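Local coordinates for 4-alpha-glucanotransferase (Corynebacterium glutamicum, PDB 5B68), which belongs to the amylomaltases, also called disproportionating enzymes, and combines a beta-sandwich domain with a TIM-barrel family domain, at residues 596-601 / 622-627; 295-300 / 356-361; 170-175 / 378-383. One frame throughout, in Å; residues are numbered along the deposited sequence.

Contact 1: residues 596-601 / 622-627; sequences QWQAEI and DQRGEL
Gln598 and Arg624 meet nearly at right angles, the glutamine reaching out from helix 587-607 and the arginine coming across from the loop ahead of helix 627-639. The guanidinium presents its edge to the amide oxygen: Arg624 NH1 gives Gln598 OE1 a nearly straight hydrogen bond of 2.8 Å. A second, weak bond runs from Arg624 NH2 to the same OE1 at 3.4 Å, so a single oxygen accepts from both terminal nitrogens, mainly from NH1. Amide and guanidinium planes are turned 37° apart. OE1 lies in the plane of the guanidinium, but NH1 stands 41° out of the amide's carbonyl plane, above it. A bend in the arginine at chi3 (-49°) sets the group at this angle, and Gln598 CB touches its edge, 3.5 Å from NH1.

Each group has further partners. Gln598 NE2 donates to Asp594 OD1 and Tyr568 O, while Arg624 NE donates to Arg621 O. Glutamine suits the place because its amide accepts through OE1 and donates through NE2, and arginine because its several N-H groups fan out in one plane. The contact therefore buries a cationic group against a neutral acceptor, with polar partners around both side chains, which probably offsets the cost of desolvation.

Contact 2: residues 295-300 / 356-361; sequences QVLRAI and YMWLQW
Trp358 lays its indole against Leu297 and Ile300 of helix 286-301, which helix 349-376 crosses almost perpendicularly: the short segments lie at 99°, with axes 11.2 Å apart at closest. The CG of Trp358 stands anti to the backbone N (chi1 174°), which directs the indole toward the last turn of the other helix. There Trp358 CZ3 comes within 3.4 Å of the carbonyl Leu297 O, obliquely to the ring. The same CZ3 touches Leu297 CD2 at 4.0 Å. Next to it, Trp358 CH2 abuts Ile300 CG2 at 3.9 Å, the methyl sitting at the edge of the indole near its plane while the two side chains cross at about a right angle. A broad, rigid indole suits this place, since one side chain can span both Leu297 and Ile300; Phe301 and Phe313 meet its ring as well, Phe313 edge-to-face.

One residue on, Leu359 extends a branch to the other leucine. Its CD2 lies 3.9 Å from Leu297 CD1 and 4.0 Å from Leu297 CD2, nearly equidistant from the two methyls. The backbones are nearest here, Leu297 CA and Leu359 CA being 8.1 Å apart. Leu297 also touches Phe355 and Leu362, so that it sits among Phe355, Trp358, Leu359 and Leu362 as a knob in a four-residue hole.

No hydrogen bond joins the two segments. Cohesion comes from hydrophobic burial and dispersion among branched aliphatic chains and the indole of Trp358, and thus depends on matching shapes rather than on directional bonds.

Contact 3: residues 170-175 / 378-383; sequences DKYLDS and GMSIGI. With SO4 (sulfate ion), chain H.
The backbones of 170-175 and 378-383 stand well apart, the nearest CA atoms being those of Tyr172 and Ser380 at 10.1 Å, and the side chain of Tyr172 bridges the gap from helix 167-174 to the turn that leads into strand 382-387. Its hydroxyl shares a hydrogen bond of 2.9 Å with Ser380 OG, in which either may be the donor. Ser380 OG, set between its backbone N and carbonyl carbon (chi1 77°), is thereby turned to the phenol. A water molecule close to the plane of the phenol, at the ring's edge, adds a second link: it is 2.6 Å from Tyr172 OH and donates to Ser380 O at 3.2 Å.

The tyrosine ring is sandwiched. Ile381 CD1 lies over one face in a CH-pi contact, 4.3 Å from the Tyr172 ring centroid, while CG of the neighbouring Lys171 covers the opposite face. Ile381 CG1 packs against Tyr172 CZ at 3.8 Å as the two side chains slide past each other in opposite directions. Tyrosine is apt here because its faces take aliphatic cover while its hydroxyl reaches the polar turn.

Lys171 runs out extended, then bends at its end (chi4 82°) so that NZ donates to O3 of the sulfate ion at 2.9 Å. Arg177 also binds this ion, which probably came from the crystallisation liquor and also lies near Ser380 CB.

Helix 349-376 closes at Gly378 in a Schellman motif, and Ser380 N is held by Asp214 OD1. Helix 167-174 precedes strand 177-182 just as this turn precedes strand 382-387, placing the contact at the N-terminal ends of the parallel strands, the side of a TIM barrel away from the C-terminal strand ends where active sites of this fold lie.

From the N terminus, contact 3 opens first, on the helix that leads into strand 177-182, and closes some 200 residues later at the entry to strand 382-387. The long loop so formed holds strand 215-218, which lies between those two in the parallel sheet, and a largely helical excursion. Contact 2 is nested inside it, tying helix 286-301 to helix 349-376, whose chain then runs on into the closing segment of contact 3. Contact 1 follows in series, closing a short loop between helices 587-607 and 627-639. No loops cross. The centres of contacts 1 and 2 are 51 Å apart; that of contact 3 lies about 33 Å from contact 1 and 35 Å from contact 2.

Contact 1: residues 596-601 / 622-627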
loop_
_atom_site.group_PDB
_atom_site.type_symbol
_atom_site.label_atom_id
_atom_site.label_comp_id
_atom_site.label_asym_id
_atom_site.label_seq_id
_atom_site.Cartn_x
_atom_site.Cartn_y
_atom_site.Cartn_z
ATOM N N GLN A 596 -16.279 -22.734 19.073
ATOM C CA GLN A 596 -15.261 -23.735 19.314
ATOM C C GLN A 596 -13.835 -23.242 19.079
ATOM O O GLN A 596 -12.903 -23.541 19.829
ATOM C CB GLN A 596 -15.520 -24.997 18.435
ATOM C CG GLN A 596 -14.483 -26.128 18.430
ATOM C CD GLN A 596 -14.237 -26.813 19.759
ATOM O OE1 GLN A 596 -13.132 -27.266 20.059
ATOM N NE2 GLN A 596 -15.261 -26.927 20.533
ATOM N N TRP A 597 -13.654 -22.551 17.965
ATOM C CA TRP A 597 -12.338 -21.965 17.632
ATOM C C TRP A 597 -11.929 -20.921 18.705
ATOM O O TRP A 597 -10.793 -20.959 19.196
ATOM C CB TRP A 597 -12.469 -21.281 16.253
ATOM C CG TRP A 597 -11.214 -20.565 15.747
ATOM C CD1 TRP A 597 -11.121 -19.264 15.369
ATOM C CD2 TRP A 597 -9.931 -21.134 15.571
ATOM N NE1 TRP A 597 -9.842 -18.982 14.980
ATOM C CE2 TRP A 597 -9.086 -20.106 15.093
ATOM C CE3 TRP A 597 -9.403 -22.421 15.762
ATOM C CZ2 TRP A 597 -7.751 -20.314 14.812
ATOM C CZ3 TRP A 597 -8.067 -22.647 15.455
ATOM C CH2 TRP A 597 -7.255 -21.559 14.954
ATOM N N GLN A 598 -12.852 -20.018 19.036
ATOM C CA GLN A 598 -12.659 -19.031 20.147
ATOM C C GLN A 598 -12.236 -19.738 21.451
ATOM O O GLN A 598 -11.261 -19.354 22.118
ATOM C CB GLN A 598 -13.878 -18.174 20.351
ATOM C CG GLN A 598 -14.091 -17.167 19.227
ATOM C CD GLN A 598 -15.037 -16.050 19.537
ATOM O OE1 GLN A 598 -15.170 -15.580 20.677
ATOM N NE2 GLN A 598 -15.714 -15.573 18.501
ATOM N N ALA A 599 -12.886 -20.845 21.756
ATOM C CA ALA A 599 -12.596 -21.548 23.004
ATOM C C ALA A 599 -11.233 -22.044 23.006
ATOM O O ALA A 599 -10.496 -21.901 23.979
ATOM C CB ALA A 599 -13.610 -22.711 23.226
ATOM N N GLU A 600 -10.838 -22.643 21.888
ATOM C CA GLU A 600 -9.513 -23.163 21.736
ATOM C C GLU A 600 -8.443 -22.070 21.896
ATOM O O GLU A 600 -7.344 -22.325 22.471
ATOM C CB GLU A 600 -9.364 -23.877 20.369
ATOM C CG GLU A 600 -9.974 -25.285 20.354
ATOM C CD GLU A 600 -9.927 -25.951 18.983
ATOM O OE1 GLU A 600 -8.814 -26.082 18.462
ATOM O OE2 GLU A 600 -10.996 -26.379 18.491
ATOM N N ILE A 601 -8.743 -20.879 21.358
ATOM C CA ILE A 601 -7.799 -19.743 21.476
ATOM C C ILE A 601 -7.695 -19.273 22.935
ATOM O O ILE A 601 -6.574 -19.021 23.436
ATOM C CB ILE A 601 -8.265 -18.548 20.607
ATOM C CG1 ILE A 601 -8.052 -18.880 19.109
ATOM C CG2 ILE A 601 -7.493 -17.271 20.963
ATOM C CD1 ILE A 601 -8.611 -17.821 18.176
ATOM N N ASP A 622 -21.689 -16.444 26.609
ATOM C CA ASP A 622 -21.782 -15.371 27.584
ATOM C C ASP A 622 -21.295 -15.799 28.993
ATOM O O ASP A 622 -21.435 -15.036 29.933
ATOM C CB ASP A 622 -23.202 -14.742 27.560
ATOM C CG ASP A 622 -24.274 -15.640 28.191
ATOM O OD1 ASP A 622 -23.997 -16.852 28.407
ATOM O OD2 ASP A 622 -25.390 -15.119 28.461
ATOM N N GLN A 623 -20.671 -16.966 29.074
ATOM C CA GLN A 623 -20.067 -17.483 30.292
ATOM C C GLN A 623 -18.530 -17.475 30.347
ATOM O O GLN A 623 -17.965 -18.189 31.143
ATOM C CB GLN A 623 -20.558 -18.907 30.537
ATOM C CG GLN A 623 -22.041 -19.018 30.822
ATOM C CD GLN A 623 -22.543 -20.452 30.803
ATOM O OE1 GLN A 623 -21.778 -21.397 30.639
ATOM N NE2 GLN A 623 -23.848 -20.616 30.983
ATOM N N ARG A 624 -17.862 -16.725 29.478
ATOM C CA ARG A 624 -16.381 -16.813 29.322
ATOM C C ARG A 624 -15.636 -15.658 30.028
ATOM O O ARG A 624 -14.407 -15.668 30.102
ATOM C CB ARG A 624 -16.014 -16.849 27.814
ATOM C CG ARG A 624 -16.610 -18.064 27.084
ATOM C CD ARG A 624 -16.515 -18.049 25.554
ATOM N NE ARG A 624 -16.971 -16.773 25.020
ATOM C CZ ARG A 624 -16.613 -16.279 23.819
ATOM N NH1 ARG A 624 -15.825 -16.947 23.013
ATOM N NH2 ARG A 624 -17.079 -15.128 23.439
ATOM N N GLY A 625 -16.391 -14.715 30.587
ATOM C CA GLY A 625 -15.839 -13.556 31.280
ATOM C C GLY A 625 -16.470 -12.321 30.712
ATOM O O GLY A 625 -17.104 -12.375 29.655
ATOM N N GLU A 626 -16.240 -11.202 31.373
ATOM C CA GLU A 626 -16.700 -9.911 30.917
ATOM C C GLU A 626 -15.913 -9.480 29.684
ATOM O O GLU A 626 -14.798 -9.891 29.503
ATOM C CB GLU A 626 -16.455 -8.879 31.999
ATOM C CG GLU A 626 -17.119 -9.177 33.312
ATOM C CD GLU A 626 -18.397 -8.412 33.443
ATOM O OE1 GLU A 626 -19.359 -8.771 32.741
ATOM O OE2 GLU A 626 -18.431 -7.443 34.221
ATOM N N LEU A 627 -16.478 -8.589 28.888
ATOM C CA LEU A 627 -15.826 -8.184 27.664
ATOM C C LEU A 627 -14.449 -7.634 27.972
ATOM O O LEU A 627 -13.490 -8.024 27.351
ATOM C CB LEU A 627 -16.643 -7.062 27.027
ATOM C CG LEU A 627 -16.465 -6.648 25.566
ATOM C CD1 LEU A 627 -16.277 -5.161 25.378
ATOM C CD2 LEU A 627 -15.402 -7.437 24.838
#

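Contact 2: residues 295-300 / 356-361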
loop_
_atom_site.group_PDB
_atom_site.type_symbol
_atom_site.label_atom_id
_atom_site.label_comp_id
_atom_site.label_asym_id
_atom_site.label_seq_id
_atom_site.Cartn_x
_atom_site.Cartn_y
_atom_site.Cartn_z
ATOM N N GLN A 295 -13.973 24.559 -1.239
ATOM C CA GLN A 295 -14.421 25.928 -1.342
ATOM C C GLN A 295 -13.612 26.880 -0.470
ATOM O O GLN A 295 -13.228 27.961 -0.893
ATOM C CB GLN A 295 -15.897 26.026 -0.996
ATOM C CG GLN A 295 -16.392 27.453 -1.026
ATOM C CD GLN A 295 -17.887 27.499 -0.846
ATOM O OE1 GLN A 295 -18.597 28.112 -1.647
ATOM N NE2 GLN A 295 -18.385 26.795 0.179
ATOM N N VAL A 296 -13.332 26.487 0.769
ATOM C CA VAL A 296 -12.506 27.297 1.600
ATOM C C VAL A 296 -11.070 27.368 1.078
ATOM O O VAL A 296 -10.432 28.441 1.136
ATOM C CB VAL A 296 -12.465 26.726 3.063
ATOM C CG1 VAL A 296 -11.477 27.482 3.916
ATOM C CG2 VAL A 296 -13.890 26.725 3.625
ATOM N N LEU A 297 -10.554 26.203 0.594
ATOM C CA LEU A 297 -9.141 26.158 0.143
ATOM C C LEU A 297 -8.973 27.119 -1.057
ATOM O O LEU A 297 -7.993 27.839 -1.109
ATOM C CB LEU A 297 -8.749 24.757 -0.234
ATOM C CG LEU A 297 -8.522 23.930 1.034
ATOM C CD1 LEU A 297 -8.726 22.452 0.720
ATOM C CD2 LEU A 297 -7.104 24.230 1.568
ATOM N N ARG A 298 -10.010 27.197 -1.885
ATOM C CA ARG A 298 -10.022 28.116 -3.040
ATOM C C ARG A 298 -9.914 29.547 -2.558
ATOM O O ARG A 298 -9.138 30.324 -3.125
ATOM C CB ARG A 298 -11.230 27.875 -3.965
ATOM C CG ARG A 298 -11.068 26.650 -4.834
ATOM C CD ARG A 298 -12.149 26.569 -5.878
ATOM N NE ARG A 298 -13.436 26.254 -5.285
ATOM C CZ ARG A 298 -13.975 25.033 -5.160
ATOM N NH1 ARG A 298 -13.337 23.936 -5.562
ATOM N NH2 ARG A 298 -15.184 24.926 -4.622
ATOM N N ALA A 299 -10.601 29.899 -1.478
ATOM C CA ALA A 299 -10.395 31.225 -0.873
ATOM C C ALA A 299 -9.025 31.447 -0.253
ATOM O O ALA A 299 -8.419 32.506 -0.394
ATOM C CB ALA A 299 -11.520 31.531 0.116
ATOM N N ILE A 300 -8.475 30.461 0.456
ATOM C CA ILE A 300 -7.189 30.742 1.098
ATOM C C ILE A 300 -6.086 30.828 0.040
ATOM O O ILE A 300 -5.030 31.440 0.279
ATOM C CB ILE A 300 -6.839 29.607 2.092
ATOM C CG1 ILE A 300 -7.869 29.556 3.245
ATOM C CG2 ILE A 300 -5.426 29.760 2.647
ATOM C CD1 ILE A 300 -7.943 28.227 3.969
ATOM N N TYR A 356 -3.848 22.788 -7.433
ATOM C CA TYR A 356 -3.708 21.361 -7.023
ATOM C C TYR A 356 -2.312 21.041 -6.557
ATOM O O TYR A 356 -2.112 20.190 -5.642
ATOM C CB TYR A 356 -4.257 20.426 -8.086
ATOM C CG TYR A 356 -5.735 20.529 -8.235
ATOM C CD1 TYR A 356 -6.570 19.989 -7.263
ATOM C CD2 TYR A 356 -6.338 21.211 -9.341
ATOM C CE1 TYR A 356 -7.941 20.080 -7.351
ATOM C CE2 TYR A 356 -7.715 21.291 -9.448
ATOM C CZ TYR A 356 -8.522 20.716 -8.436
ATOM O OH TYR A 356 -9.904 20.741 -8.501
ATOM N N MET A 357 -1.317 21.741 -7.076
ATOM C CA MET A 357 0.060 21.626 -6.550
ATOM C C MET A 357 0.138 22.104 -5.117
ATOM O O MET A 357 0.735 21.453 -4.191
ATOM C CB MET A 357 1.057 22.355 -7.456
ATOM C CG MET A 357 1.129 21.727 -8.846
ATOM S SD MET A 357 2.122 22.793 -9.983
ATOM C CE MET A 357 3.719 22.411 -9.358
ATOM N N TRP A 358 -0.544 23.217 -4.865
ATOM C CA TRP A 358 -0.514 23.842 -3.577
ATOM C C TRP A 358 -1.192 22.950 -2.545
ATOM O O TRP A 358 -0.674 22.847 -1.420
ATOM C CB TRP A 358 -1.181 25.228 -3.706
ATOM C CG TRP A 358 -1.387 26.011 -2.464
ATOM C CD1 TRP A 358 -0.482 26.687 -1.803
ATOM C CD2 TRP A 358 -2.636 26.209 -1.802
ATOM N NE1 TRP A 358 -1.067 27.349 -0.726
ATOM C CE2 TRP A 358 -2.405 27.051 -0.727
ATOM C CE3 TRP A 358 -3.938 25.767 -2.048
ATOM C CZ2 TRP A 358 -3.421 27.449 0.168
ATOM C CZ3 TRP A 358 -4.975 26.196 -1.168
ATOM C CH2 TRP A 358 -4.680 27.017 -0.067
ATOM N N LEU A 359 -2.322 22.322 -2.908
ATOM C CA LEU A 359 -2.953 21.326 -1.987
ATOM C C LEU A 359 -1.982 20.218 -1.556
ATOM O O LEU A 359 -1.972 19.846 -0.402
ATOM C CB LEU A 359 -4.134 20.635 -2.623
ATOM C CG LEU A 359 -5.328 21.558 -2.901
ATOM C CD1 LEU A 359 -6.525 20.796 -3.443
ATOM C CD2 LEU A 359 -5.701 22.358 -1.668
ATOM N N GLN A 360 -1.155 19.710 -2.489
ATOM C CA GLN A 360 -0.124 18.738 -2.095
ATOM C C GLN A 360 0.882 19.293 -1.141
ATOM O O GLN A 360 1.331 18.567 -0.251
ATOM C CB GLN A 360 0.514 18.108 -3.349
ATOM C CG GLN A 360 -0.461 17.313 -4.158
ATOM C CD GLN A 360 -1.034 16.203 -3.344
ATOM O OE1 GLN A 360 -0.284 15.391 -2.762
ATOM N NE2 GLN A 360 -2.344 16.115 -3.303
ATOM N N TRP A 361 1.286 20.556 -1.292
ATOM C CA TRP A 361 2.247 21.190 -0.390
ATOM C C TRP A 361 1.632 21.279 1.049
ATOM O O TRP A 361 2.308 20.967 2.060
ATOM C CB TRP A 361 2.655 22.611 -0.920
ATOM C CG TRP A 361 3.477 23.377 -0.004
ATOM C CD1 TRP A 361 4.724 23.063 0.496
ATOM C CD2 TRP A 361 3.158 24.663 0.541
ATOM N NE1 TRP A 361 5.180 24.039 1.313
ATOM C CE2 TRP A 361 4.261 25.066 1.316
ATOM C CE3 TRP A 361 2.044 25.515 0.425
ATOM C CZ2 TRP A 361 4.268 26.276 2.030
ATOM C CZ3 TRP A 361 2.094 26.740 1.068
ATOM C CH2 TRP A 361 3.163 27.075 1.899
#

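Contact 3: residues 170-175 / 378-383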
loop_
_atom_site.group_PDB
_atom_site.type_symbol
_atom_site.label_atom_id
_atom_site.label_comp_id
_atom_site.label_asym_id
_atom_site.label_seq_id
_atom_site.Cartn_x
_atom_site.Cartn_y
_atom_site.Cartn_z
ATOM N N ASP A 170 16.466 -5.669 13.096
ATOM C CA ASP A 170 17.165 -6.085 14.326
ATOM C C ASP A 170 16.866 -5.191 15.535
ATOM O O ASP A 170 16.883 -5.680 16.697
ATOM C CB ASP A 170 18.691 -6.169 14.153
ATOM C CG ASP A 170 19.151 -7.315 13.249
ATOM O OD1 ASP A 170 18.365 -8.184 12.805
ATOM O OD2 ASP A 170 20.357 -7.275 12.923
ATOM N N LYS A 171 16.597 -3.910 15.279
ATOM C CA LYS A 171 16.237 -3.012 16.354
ATOM C C LYS A 171 15.047 -3.501 17.122
ATOM O O LYS A 171 15.121 -3.629 18.367
ATOM C CB LYS A 171 16.031 -1.581 15.868
ATOM C CG LYS A 171 15.577 -0.635 16.978
ATOM C CD LYS A 171 15.460 0.778 16.448
ATOM C CE LYS A 171 14.873 1.715 17.452
ATOM N NZ LYS A 171 15.940 2.151 18.361
ATOM N N TYR A 172 13.953 -3.709 16.427
ATOM C CA TYR A 172 12.747 -4.202 17.040
ATOM C C TYR A 172 12.707 -5.677 17.440
ATOM O O TYR A 172 11.993 -6.026 18.349
ATOM C CB TYR A 172 11.508 -3.671 16.334
ATOM C CG TYR A 172 11.542 -2.169 16.346
ATOM C CD1 TYR A 172 11.453 -1.469 17.536
ATOM C CD2 TYR A 172 11.739 -1.452 15.186
ATOM C CE1 TYR A 172 11.519 -0.099 17.566
ATOM C CE2 TYR A 172 11.810 -0.081 15.204
ATOM C CZ TYR A 172 11.700 0.598 16.396
ATOM O OH TYR A 172 11.770 1.958 16.405
ATOM N N LEU A 173 13.498 -6.515 16.784
ATOM C CA LEU A 173 13.629 -7.894 17.216
ATOM C C LEU A 173 14.227 -7.910 18.605
ATOM O O LEU A 173 13.832 -8.678 19.456
ATOM C CB LEU A 173 14.550 -8.666 16.284
ATOM C CG LEU A 173 13.946 -9.179 14.986
ATOM C CD1 LEU A 173 15.033 -9.743 14.097
ATOM C CD2 LEU A 173 12.899 -10.233 15.255
ATOM N N ASP A 174 15.234 -7.079 18.783
ATOM C CA ASP A 174 15.903 -6.877 20.063
ATOM C C ASP A 174 15.094 -6.134 21.122
ATOM O O ASP A 174 15.236 -6.390 22.301
ATOM C CB ASP A 174 17.293 -6.289 19.869
ATOM C CG ASP A 174 18.232 -7.245 19.130
ATOM O OD1 ASP A 174 17.923 -8.438 19.022
ATOM O OD2 ASP A 174 19.281 -6.801 18.652
ATOM N N SER A 175 14.300 -5.170 20.677
ATOM C CA SER A 175 13.544 -4.301 21.557
ATOM C C SER A 175 12.080 -4.224 21.104
ATOM O O SER A 175 11.660 -3.254 20.519
ATOM C CB SER A 175 14.196 -2.916 21.614
ATOM O OG SER A 175 13.523 -2.055 22.489
ATOM N N GLY A 378 7.251 10.939 22.042
ATOM C CA GLY A 378 8.029 9.770 22.442
ATOM C C GLY A 378 7.992 8.562 21.536
ATOM O O GLY A 378 8.632 7.538 21.823
ATOM N N MET A 379 7.234 8.606 20.448
ATOM C CA MET A 379 7.197 7.445 19.573
ATOM C C MET A 379 8.539 7.209 18.878
ATOM O O MET A 379 9.089 8.102 18.275
ATOM C CB MET A 379 6.111 7.604 18.516
ATOM C CG MET A 379 4.698 7.593 19.043
ATOM S SD MET A 379 3.499 7.236 17.758
ATOM C CE MET A 379 2.120 6.648 18.729
ATOM N N SER A 380 9.032 5.982 18.965
ATOM C CA SER A 380 10.222 5.541 18.256
ATOM C C SER A 380 10.056 5.464 16.735
ATOM O O SER A 380 10.992 5.688 15.988
ATOM C CB SER A 380 10.772 4.243 18.837
ATOM O OG SER A 380 10.031 3.136 18.429
ATOM N N ILE A 381 8.868 5.063 16.314
ATOM C CA ILE A 381 8.537 4.966 14.906
ATOM C C ILE A 381 7.697 6.137 14.412
ATOM O O ILE A 381 8.070 6.793 13.481
ATOM C CB ILE A 381 7.791 3.648 14.641
ATOM C CG1 ILE A 381 8.726 2.484 14.898
ATOM C CG2 ILE A 381 7.240 3.575 13.238
ATOM C CD1 ILE A 381 8.013 1.199 15.198
ATOM N N GLY A 382 6.610 6.437 15.100
ATOM C CA GLY A 382 5.710 7.463 14.618
ATOM C C GLY A 382 4.574 6.941 13.764
ATOM O O GLY A 382 4.066 5.879 13.988
ATOM N N ILE A 383 4.132 7.749 12.822
ATOM C CA ILE A 383 3.107 7.317 11.912
ATOM C C ILE A 383 3.651 6.179 11.071
ATOM O O ILE A 383 4.746 6.266 10.560
ATOM C CB ILE A 383 2.672 8.455 10.979
ATOM C CG1 ILE A 383 2.288 9.697 11.789
ATOM C CG2 ILE A 383 1.533 7.995 10.089
ATOM C CD1 ILE A 383 1.374 9.405 12.940
HETATM S S SO4 H . 14.162 4.414 21.058
HETATM O O1 SO4 H . 15.489 4.359 21.720
HETATM O O2 SO4 H . 14.003 5.611 20.175
HETATM O O3 SO4 H . 14.032 3.184 20.252
HETATM O O4 SO4 H . 13.122 4.469 22.112
HETATM O O HOH W 1 12.408 3.339 14.286
#